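Local coordinates for protein (S)-ureidoglycine--glyoxylate transaminase (Bacillus subtilis, PDB 3ISL) that catalyses the pyridoxal-phosphate-dependent transfer of an amino group from (S)-ureidoglycine to glyoxylate in purine catabolism, yielding oxalurate and glycine, at residues Tyr94-Gly98 and Val143-Thr149; Leu168-Val174 and Ile189-Gly195; Ile75-Leu79 and Leu101-Ala105. All coordinates share one frame. Residue numbers count along the deposited sequence, not the author numbering.

Contact 1: Tyr94-Gly98 and Val143-Thr149; sequences YGRFG and VHGETST. With PLP (pyridoxal-5'-phosphate), chain C.
Residues 94-98 run from a loop through an extended Gly-95 (phi/psi -169/-168) into the first turn of helix 96-107, facing 143-149, which leaves strand 139-143 and passes through strand 145-146. CA atoms of Gly-95 and Glu-146 lie 5.8 Å apart, as do those of Arg-96 and Ser-148. Glu-146 (chi1 and chi2 both m) turns its carboxylate onto the helix start: Phe-97 N donates to Glu-146 OE1 (3.0 Å), Gly-98 N to Glu-146 OE2 (2.9 Å) and Ser-148 OG to Glu-146 OE1 (2.7 Å). A CB at Gly-95 would clash with Glu-146 CD and Ser-148 OG. Tyr-94 (chi1 p) lays a ring face on Glu-146 CG, a CH-pi contact, and its OH donates to Val-143 O (2.7 Å). Over one face of the Phe-97 ring lies PLP (Phe-97 CE1 to PLP C4 3.4 Å), and Thr-147 OG1 is hydrogen-bonded to PLP O3 (3.2 Å). A buried carboxylate thus accepts hydrogen bonds from two amides starting the helix whose Phe-97 ring lies against the cofactor.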
loop_
_atom_site.group_PDB
_atom_site.type_symbol
_atom_site.label_atom_id
_atom_site.label_comp_id
_atom_site.label_asym_id
_atom_site.label_seq_id
_atom_site.Cartn_x
_atom_site.Cartn_y
_atom_site.Cartn_z
ATOM N N TYR A 94 23.084 -10.572 8.942
ATOM C CA TYR A 94 23.319 -12.034 8.976
ATOM C C TYR A 94 22.419 -12.760 7.951
ATOM O O TYR A 94 22.334 -14.002 7.909
ATOM C CB TYR A 94 23.157 -12.579 10.401
ATOM C CG TYR A 94 21.804 -12.313 11.023
ATOM C CD1 TYR A 94 21.487 -11.058 11.583
ATOM C CD2 TYR A 94 20.816 -13.296 10.999
ATOM C CE1 TYR A 94 20.251 -10.847 12.119
ATOM C CE2 TYR A 94 19.587 -13.095 11.531
ATOM C CZ TYR A 94 19.300 -11.896 12.099
ATOM O OH TYR A 94 18.032 -11.746 12.572
ATOM N N GLY A 95 21.757 -11.970 7.107
ATOM C CA GLY A 95 21.009 -12.548 5.997
ATOM C C GLY A 95 20.549 -11.512 5.005
ATOM O O GLY A 95 20.996 -10.376 5.052
ATOM N N ARG A 96 19.660 -11.916 4.096
ATOM C CA ARG A 96 19.308 -11.076 2.964
ATOM C C ARG A 96 18.660 -9.766 3.361
ATOM O O ARG A 96 18.910 -8.754 2.740
ATOM C CB ARG A 96 18.406 -11.824 1.955
ATOM C CG ARG A 96 17.532 -10.871 1.075
ATOM C CD ARG A 96 16.154 -11.525 0.687
ATOM N NE ARG A 96 16.284 -12.953 0.223
ATOM C CZ ARG A 96 15.459 -13.981 0.528
ATOM N NH1 ARG A 96 14.379 -13.831 1.312
ATOM N NH2 ARG A 96 15.741 -15.191 0.060
ATOM N N PHE A 97 17.808 -9.770 4.373
ATOM C CA PHE A 97 17.088 -8.534 4.722
ATOM C C PHE A 97 17.989 -7.487 5.430
ATOM O O PHE A 97 17.707 -6.289 5.376
ATOM C CB PHE A 97 15.724 -8.871 5.409
ATOM C CG PHE A 97 14.805 -9.709 4.509
ATOM C CD1 PHE A 97 13.981 -9.084 3.556
ATOM C CD2 PHE A 97 14.848 -11.126 4.536
ATOM C CE1 PHE A 97 13.181 -9.824 2.669
ATOM C CE2 PHE A 97 14.034 -11.889 3.650
ATOM C CZ PHE A 97 13.204 -11.219 2.713
ATOM N N GLY A 98 19.088 -7.917 6.050
ATOM C CA GLY A 98 20.144 -6.964 6.492
ATOM C C GLY A 98 20.645 -6.037 5.363
ATOM O O GLY A 98 20.857 -4.856 5.577
ATOM N N VAL A 143 17.649 -6.756 11.609
ATOM C CA VAL A 143 16.546 -7.689 11.341
ATOM C C VAL A 143 16.405 -8.607 12.598
ATOM O O VAL A 143 17.392 -9.136 13.096
ATOM C CB VAL A 143 16.796 -8.551 10.090
ATOM C CG1 VAL A 143 15.559 -9.521 9.829
ATOM C CG2 VAL A 143 17.077 -7.701 8.861
ATOM N N HIS A 144 15.194 -8.744 13.127
ATOM C CA HIS A 144 14.935 -9.732 14.225
ATOM C C HIS A 144 15.072 -11.171 13.759
ATOM O O HIS A 144 15.842 -11.985 14.362
ATOM C CB HIS A 144 13.512 -9.496 14.855
ATOM C CG HIS A 144 13.259 -10.267 16.127
ATOM N ND1 HIS A 144 11.984 -10.502 16.597
ATOM C CD2 HIS A 144 14.107 -10.919 16.978
ATOM C CE1 HIS A 144 12.051 -11.233 17.705
ATOM N NE2 HIS A 144 13.330 -11.458 17.991
ATOM N N GLY A 145 14.314 -11.517 12.725
ATOM C CA GLY A 145 14.323 -12.890 12.193
ATOM C C GLY A 145 14.582 -12.818 10.674
ATOM O O GLY A 145 13.817 -12.162 9.936
ATOM N N GLU A 146 15.658 -13.457 10.198
ATOM C CA GLU A 146 15.942 -13.500 8.724
ATOM C C GLU A 146 15.348 -14.755 8.174
ATOM O O GLU A 146 15.869 -15.859 8.496
ATOM C CB GLU A 146 17.457 -13.691 8.433
ATOM C CG GLU A 146 18.302 -12.465 8.427
ATOM C CD GLU A 146 18.076 -11.604 7.212
ATOM O OE1 GLU A 146 17.502 -12.081 6.219
ATOM O OE2 GLU A 146 18.509 -10.447 7.233
ATOM N N THR A 147 14.319 -14.625 7.322
ATOM C CA THR A 147 13.696 -15.764 6.745
ATOM C C THR A 147 14.607 -16.327 5.707
ATOM O O THR A 147 14.484 -17.509 5.403
ATOM C CB THR A 147 12.328 -15.468 6.053
ATOM O OG1 THR A 147 12.500 -14.393 5.130
ATOM C CG2 THR A 147 11.305 -15.064 7.070
ATOM N N SER A 148 15.493 -15.496 5.152
ATOM C CA SER A 148 16.401 -15.942 4.108
ATOM C C SER A 148 17.319 -17.047 4.643
ATOM O O SER A 148 17.719 -17.921 3.925
ATOM C CB SER A 148 17.240 -14.748 3.557
ATOM O OG SER A 148 18.071 -14.185 4.595
ATOM N N THR A 149 17.670 -16.976 5.911
ATOM C CA THR A 149 18.610 -17.932 6.506
ATOM C C THR A 149 17.947 -18.796 7.593
ATOM O O THR A 149 18.480 -19.794 7.994
ATOM C CB THR A 149 19.891 -17.260 7.041
ATOM O OG1 THR A 149 19.642 -16.528 8.245
ATOM C CG2 THR A 149 20.570 -16.336 5.956
HETATM N N1 PLP C . 11.818 -7.953 6.064
HETATM C C2 PLP C . 11.858 -9.378 6.432
HETATM C C2A PLP C . 12.589 -9.913 7.512
HETATM C C3 PLP C . 11.157 -10.348 5.704
HETATM O O3 PLP C . 11.188 -11.674 6.052
HETATM C C4 PLP C . 10.371 -10.027 4.620
HETATM C C4A PLP C . 9.590 -11.167 3.859
HETATM C C5 PLP C . 10.293 -8.692 4.243
HETATM C C6 PLP C . 11.002 -7.649 4.921
HETATM C C5A PLP C . 9.475 -8.400 3.029
HETATM O O4P PLP C . 8.546 -7.460 3.299
HETATM P P PLP C . 7.609 -7.187 2.055
HETATM O O1P PLP C . 7.822 -8.199 0.936
HETATM O O2P PLP C . 8.000 -5.603 1.738
HETATM O O3P PLP C . 6.014 -7.165 2.581
HETATM O O HOH W 1 22.050 -16.209 9.293
HETATM O O HOH W 2 20.359 -9.730 8.846
#

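Contact 2: Leu168-Val174 and Ile189-Gly195. With PLP (pyridoxal-5'-phosphate), chain C.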
loop_
_atom_site.group_PDB
_atom_site.type_symbol
_atom_site.label_atom_id
_atom_site.label_comp_id
_atom_site.label_asym_id
_atom_site.label_seq_id
_atom_site.Cartn_x
_atom_site.Cartn_y
_atom_site.Cartn_z
ATOM N N LEU A 168 19.521 5.020 18.398
ATOM C CA LEU A 168 18.190 4.510 18.147
ATOM C C LEU A 168 18.236 3.093 17.632
ATOM O O LEU A 168 18.908 2.820 16.643
ATOM C CB LEU A 168 17.426 5.407 17.160
ATOM C CG LEU A 168 17.532 6.891 17.524
ATOM C CD1 LEU A 168 17.026 7.674 16.310
ATOM C CD2 LEU A 168 16.658 7.156 18.811
ATOM N N PHE A 169 17.564 2.182 18.318
ATOM C CA PHE A 169 17.600 0.783 17.897
ATOM C C PHE A 169 16.340 0.521 17.073
ATOM O O PHE A 169 15.248 0.562 17.618
ATOM C CB PHE A 169 17.633 -0.096 19.162
ATOM C CG PHE A 169 17.759 -1.575 18.908
ATOM C CD1 PHE A 169 18.473 -2.070 17.837
ATOM C CD2 PHE A 169 17.281 -2.466 19.855
ATOM C CE1 PHE A 169 18.655 -3.397 17.661
ATOM C CE2 PHE A 169 17.464 -3.830 19.709
ATOM C CZ PHE A 169 18.175 -4.297 18.616
ATOM N N ILE A 170 16.497 0.297 15.764
ATOM C CA ILE A 170 15.361 0.173 14.839
ATOM C C ILE A 170 15.378 -1.244 14.317
ATOM O O ILE A 170 16.369 -1.664 13.744
ATOM C CB ILE A 170 15.462 1.223 13.714
ATOM C CG1 ILE A 170 15.342 2.638 14.350
ATOM C CG2 ILE A 170 14.352 1.007 12.568
ATOM C CD1 ILE A 170 15.900 3.651 13.525
ATOM N N VAL A 171 14.274 -1.959 14.519
ATOM C CA VAL A 171 14.243 -3.388 14.312
ATOM C C VAL A 171 13.247 -3.785 13.223
ATOM O O VAL A 171 12.145 -3.354 13.224
ATOM C CB VAL A 171 13.958 -4.175 15.669
ATOM C CG1 VAL A 171 13.685 -5.663 15.380
ATOM C CG2 VAL A 171 15.183 -4.084 16.615
ATOM N N ASP A 172 13.670 -4.605 12.261
ATOM C CA ASP A 172 12.730 -5.152 11.314
ATOM C C ASP A 172 12.195 -6.429 12.001
ATOM O O ASP A 172 12.934 -7.427 12.103
ATOM C CB ASP A 172 13.489 -5.397 9.977
ATOM C CG ASP A 172 12.852 -6.438 9.070
ATOM O OD1 ASP A 172 11.898 -7.144 9.415
ATOM O OD2 ASP A 172 13.374 -6.611 7.980
ATOM N N ALA A 173 10.951 -6.382 12.531
ATOM C CA ALA A 173 10.305 -7.571 13.118
ATOM C C ALA A 173 9.233 -8.134 12.141
ATOM O O ALA A 173 8.226 -8.668 12.557
ATOM C CB ALA A 173 9.715 -7.271 14.530
ATOM N N VAL A 174 9.450 -7.995 10.844
ATOM C CA VAL A 174 8.403 -8.264 9.865
ATOM C C VAL A 174 8.002 -9.766 9.892
ATOM O O VAL A 174 6.840 -10.104 9.773
ATOM C CB VAL A 174 8.852 -7.808 8.442
ATOM C CG1 VAL A 174 8.143 -8.595 7.374
ATOM C CG2 VAL A 174 8.696 -6.267 8.237
ATOM N N ILE A 189 13.817 -1.516 22.364
ATOM C CA ILE A 189 13.688 -1.183 20.948
ATOM C C ILE A 189 13.016 0.177 20.831
ATOM O O ILE A 189 11.936 0.438 21.442
ATOM C CB ILE A 189 12.872 -2.286 20.203
ATOM C CG1 ILE A 189 13.600 -3.631 20.297
ATOM C CG2 ILE A 189 12.484 -1.848 18.750
ATOM C CD1 ILE A 189 12.761 -4.862 19.643
ATOM N N ASP A 190 13.658 1.047 20.060
ATOM C CA ASP A 190 13.145 2.390 19.838
ATOM C C ASP A 190 12.110 2.495 18.717
ATOM O O ASP A 190 11.179 3.305 18.799
ATOM C CB ASP A 190 14.318 3.357 19.601
ATOM C CG ASP A 190 15.293 3.396 20.758
ATOM O OD1 ASP A 190 14.874 3.903 21.829
ATOM O OD2 ASP A 190 16.472 2.942 20.581
ATOM N N ALA A 191 12.297 1.731 17.646
ATOM C CA ALA A 191 11.314 1.608 16.622
ATOM C C ALA A 191 11.296 0.196 16.110
ATOM O O ALA A 191 12.387 -0.455 15.965
ATOM C CB ALA A 191 11.575 2.642 15.438
ATOM N N ALA A 192 10.074 -0.322 15.848
ATOM C CA ALA A 192 9.911 -1.692 15.319
ATOM C C ALA A 192 8.932 -1.599 14.164
ATOM O O ALA A 192 7.980 -0.870 14.235
ATOM C CB ALA A 192 9.357 -2.663 16.370
ATOM N N ILE A 193 9.163 -2.382 13.116
ATOM C CA ILE A 193 8.246 -2.379 12.022
ATOM C C ILE A 193 7.846 -3.801 11.811
ATOM O O ILE A 193 8.692 -4.712 11.731
ATOM C CB ILE A 193 8.933 -1.879 10.700
ATOM C CG1 ILE A 193 9.586 -0.488 10.872
ATOM C CG2 ILE A 193 7.958 -2.035 9.514
ATOM C CD1 ILE A 193 11.199 -0.489 11.094
ATOM N N GLY A 194 6.549 -4.000 11.675
ATOM C CA GLY A 194 6.021 -5.331 11.335
ATOM C C GLY A 194 5.570 -5.425 9.905
ATOM O O GLY A 194 5.621 -4.440 9.153
ATOM N N GLY A 195 5.128 -6.614 9.508
ATOM C CA GLY A 195 4.380 -6.787 8.257
ATOM C C GLY A 195 3.142 -7.611 8.507
ATOM O O GLY A 195 2.956 -8.180 9.591
HETATM N N1 PLP C . 11.818 -7.953 6.064
HETATM C C2 PLP C . 11.858 -9.378 6.432
HETATM C C2A PLP C . 12.589 -9.913 7.512
HETATM C C3 PLP C . 11.157 -10.348 5.704
HETATM O O3 PLP C . 11.188 -11.674 6.052
HETATM C C4 PLP C . 10.371 -10.027 4.620
HETATM C C4A PLP C . 9.590 -11.167 3.859
HETATM C C5 PLP C . 10.293 -8.692 4.243
HETATM C C6 PLP C . 11.002 -7.649 4.921
HETATM C C5A PLP C . 9.475 -8.400 3.029
HETATM O O4P PLP C . 8.546 -7.460 3.299
HETATM P P PLP C . 7.609 -7.187 2.055
HETATM O O1P PLP C . 7.822 -8.199 0.936
HETATM O O2P PLP C . 8.000 -5.603 1.738
HETATM O O3P PLP C . 6.014 -7.165 2.581
#
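Strands 168-172 and 191-193 lie parallel, their axes 4.7 Å apart and 10° from aligned. Ile-170 pairs with Ala-191, Val-171 with Ala-192 and Asp-172 with Ile-193, joined by Ala-191 N to Phe-169 O (3.2 Å), Val-171 N to Ala-191 O (2.8 Å), Ile-193 N to Val-171 O (3.1 Å) and Ala-173 N to Ile-193 O (2.9 Å). On the sheet face of Ile-170 and Ala-191, small meets large: the Ala-191 methyl lets Ile-170 sit close, Ile-170 CG1 being 3.9 Å from Ala-191 CB, and Ile-193 CD1 reaches back to Ile-170 CG2 at 3.8 Å. Helix 71-82 covers this face, with Val-78 set against Ile-170 and Ile-193. On the face of Val-171 and Ala-192, Ile-189 supplies the bulk that Ala-192 lacks, its CD1 4.0 Å from Val-171 CG2 and its CG1 3.9 Å from Phe-169 CD2. Asp-190 bends back, OD2 accepting a hydrogen bond from Phe-169 N (2.6 Å); Arg-163 and Arg-214 balance its charge. At the far end Val-174 CG2 rests on Gly-194 C (3.6 Å), and the absent side chain of Gly-195 gives Val-174 CG1 its space. Asp-172 OD1 accepts from Val-174 N (3.0 Å) in an Asx turn, while Asp-172 OD2 approaches PLP N1 to 2.8 Å. An aspartate of the central sheet facing the pyridine nitrogen is a hallmark of fold-type I PLP enzymes.

Contact 3: Ile75-Leu79 and Leu101-Ala105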
loop_
_atom_site.group_PDB
_atom_site.type_symbol
_atom_site.label_atom_id
_atom_site.label_comp_id
_atom_site.label_asym_id
_atom_site.label_seq_id
_atom_site.Cartn_x
_atom_site.Cartn_y
_atom_site.Cartn_z
ATOM N N ILE A 75 9.525 -0.024 6.731
ATOM C CA ILE A 75 10.914 0.081 7.131
ATOM C C ILE A 75 11.563 1.361 6.576
ATOM O O ILE A 75 12.248 2.082 7.298
ATOM C CB ILE A 75 11.698 -1.129 6.648
ATOM C CG1 ILE A 75 11.161 -2.427 7.323
ATOM C CG2 ILE A 75 13.230 -0.854 6.863
ATOM C CD1 ILE A 75 11.861 -3.745 6.790
ATOM N N GLU A 76 11.336 1.631 5.283
ATOM C CA GLU A 76 11.830 2.820 4.644
ATOM C C GLU A 76 11.311 4.123 5.293
ATOM O O GLU A 76 12.115 5.067 5.540
ATOM C CB GLU A 76 11.575 2.774 3.112
ATOM C CG GLU A 76 12.164 4.017 2.362
ATOM C CD GLU A 76 12.301 3.801 0.867
ATOM O OE1 GLU A 76 12.502 4.786 0.139
ATOM O OE2 GLU A 76 12.236 2.644 0.408
ATOM N N ALA A 77 10.014 4.173 5.616
ATOM C CA ALA A 77 9.447 5.385 6.234
ATOM C C ALA A 77 10.130 5.651 7.590
ATOM O O ALA A 77 10.506 6.788 7.878
ATOM C CB ALA A 77 7.930 5.299 6.388
ATOM N N VAL A 78 10.307 4.609 8.416
ATOM C CA VAL A 78 11.007 4.812 9.674
ATOM C C VAL A 78 12.436 5.298 9.358
ATOM O O VAL A 78 12.837 6.355 9.842
ATOM C CB VAL A 78 11.003 3.580 10.584
ATOM C CG1 VAL A 78 11.919 3.827 11.816
ATOM C CG2 VAL A 78 9.557 3.226 11.060
ATOM N N LEU A 79 13.196 4.578 8.526
ATOM C CA LEU A 79 14.601 4.978 8.319
ATOM C C LEU A 79 14.735 6.363 7.642
ATOM O O LEU A 79 15.616 7.148 8.007
ATOM C CB LEU A 79 15.347 3.916 7.538
ATOM C CG LEU A 79 15.562 2.603 8.303
ATOM C CD1 LEU A 79 16.052 1.584 7.357
ATOM C CD2 LEU A 79 16.571 2.863 9.449
ATOM N N LEU A 101 18.212 -3.216 4.594
ATOM C CA LEU A 101 18.378 -2.103 5.508
ATOM C C LEU A 101 19.544 -1.220 5.042
ATOM O O LEU A 101 19.444 -0.003 5.136
ATOM C CB LEU A 101 18.696 -2.601 6.930
ATOM C CG LEU A 101 17.620 -3.396 7.665
ATOM C CD1 LEU A 101 18.179 -3.680 9.067
ATOM C CD2 LEU A 101 16.259 -2.668 7.706
ATOM N N THR A 102 20.651 -1.827 4.563
ATOM C CA THR A 102 21.800 -1.007 4.197
ATOM C C THR A 102 21.499 -0.191 2.926
ATOM O O THR A 102 21.863 0.991 2.811
ATOM C CB THR A 102 23.170 -1.780 4.102
ATOM O OG1 THR A 102 23.251 -2.531 2.890
ATOM C CG2 THR A 102 23.408 -2.695 5.274
ATOM N N GLU A 103 20.818 -0.821 1.984
ATOM C CA GLU A 103 20.328 -0.125 0.785
ATOM C C GLU A 103 19.539 1.149 1.086
ATOM O O GLU A 103 19.835 2.221 0.564
ATOM C CB GLU A 103 19.411 -1.079 0.047
ATOM C CG GLU A 103 20.080 -1.934 -0.908
ATOM C CD GLU A 103 20.248 -1.180 -2.160
ATOM O OE1 GLU A 103 19.347 -0.330 -2.366
ATOM O OE2 GLU A 103 21.251 -1.393 -2.892
ATOM N N ILE A 104 18.512 0.993 1.910
ATOM C CA ILE A 104 17.648 2.087 2.324
ATOM C C ILE A 104 18.451 3.189 3.029
ATOM O O ILE A 104 18.355 4.377 2.671
ATOM C CB ILE A 104 16.492 1.549 3.226
ATOM C CG1 ILE A 104 15.480 0.752 2.385
ATOM C CG2 ILE A 104 15.782 2.693 3.858
ATOM C CD1 ILE A 104 14.690 -0.289 3.151
ATOM N N ALA A 105 19.245 2.811 4.044
ATOM C CA ALA A 105 20.027 3.791 4.770
ATOM C C ALA A 105 20.975 4.562 3.851
ATOM O O ALA A 105 21.118 5.792 3.981
ATOM C CB ALA A 105 20.830 3.123 5.953
#
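Ile-104 projects from helix 96-107 across the gap to helix 71-82, its CG2 3.7 Å from Leu-79 CD1, while its CD1 comes within 4.0 Å of Ile-75 CG2. Leu-101, one turn earlier, sets its CD2 3.6 Å from Ile-75 CG2 and 4.3 Å from Leu-79 CD1. Two residues of each helix, Ile-75 and Leu-79 against Leu-101 and Ile-104, thus form an apolar cluster. The short axes stay 10.0 Å apart and cross at -46°, and Glu-76 and Ile-104 bring their CA atoms to 6.3 Å. Both helices pack on the central sheet: Ile-75 and Val-78 touch Ile-193, and Leu-101 touches Ile-91. Glu-76 lays CA and CG along Ile-104 CG2 (4.0 and 4.1 Å); its carboxylate hydrogen-bonds to Tyr-108 OH of its own chain and to Ser-246 OG and Tyr-248 N of the second subunit. The helix pair is therefore held together by branched aliphatic packing, with the one charged side chain in contact directing its polar end to the dimer interface.

How the contacts relate
All three contacts are buried, yet they differ in chemistry. Contact 2 is backbone pairing within the central sheet, contact 3 is aliphatic packing of two helices that lie on that sheet and reaches the second subunit, and contact 1 is polar, pairing a helix start with the turn and short strand that follow strand 139-143. Helix 96-107 serves both contact 1, by its first turn, and contact 3, farther along. Contacts 1 and 2 both touch PLP, from the side of Phe-97 and Thr-147 and from Asp-172 and Val-174, and meet where His-144 N lies 2.8 Å from Asp-172 O, a probable hydrogen bond. Contact 3 joins contact 2 through Ile-75, whose CD1 is 3.5 Å from Asp-172 OD2.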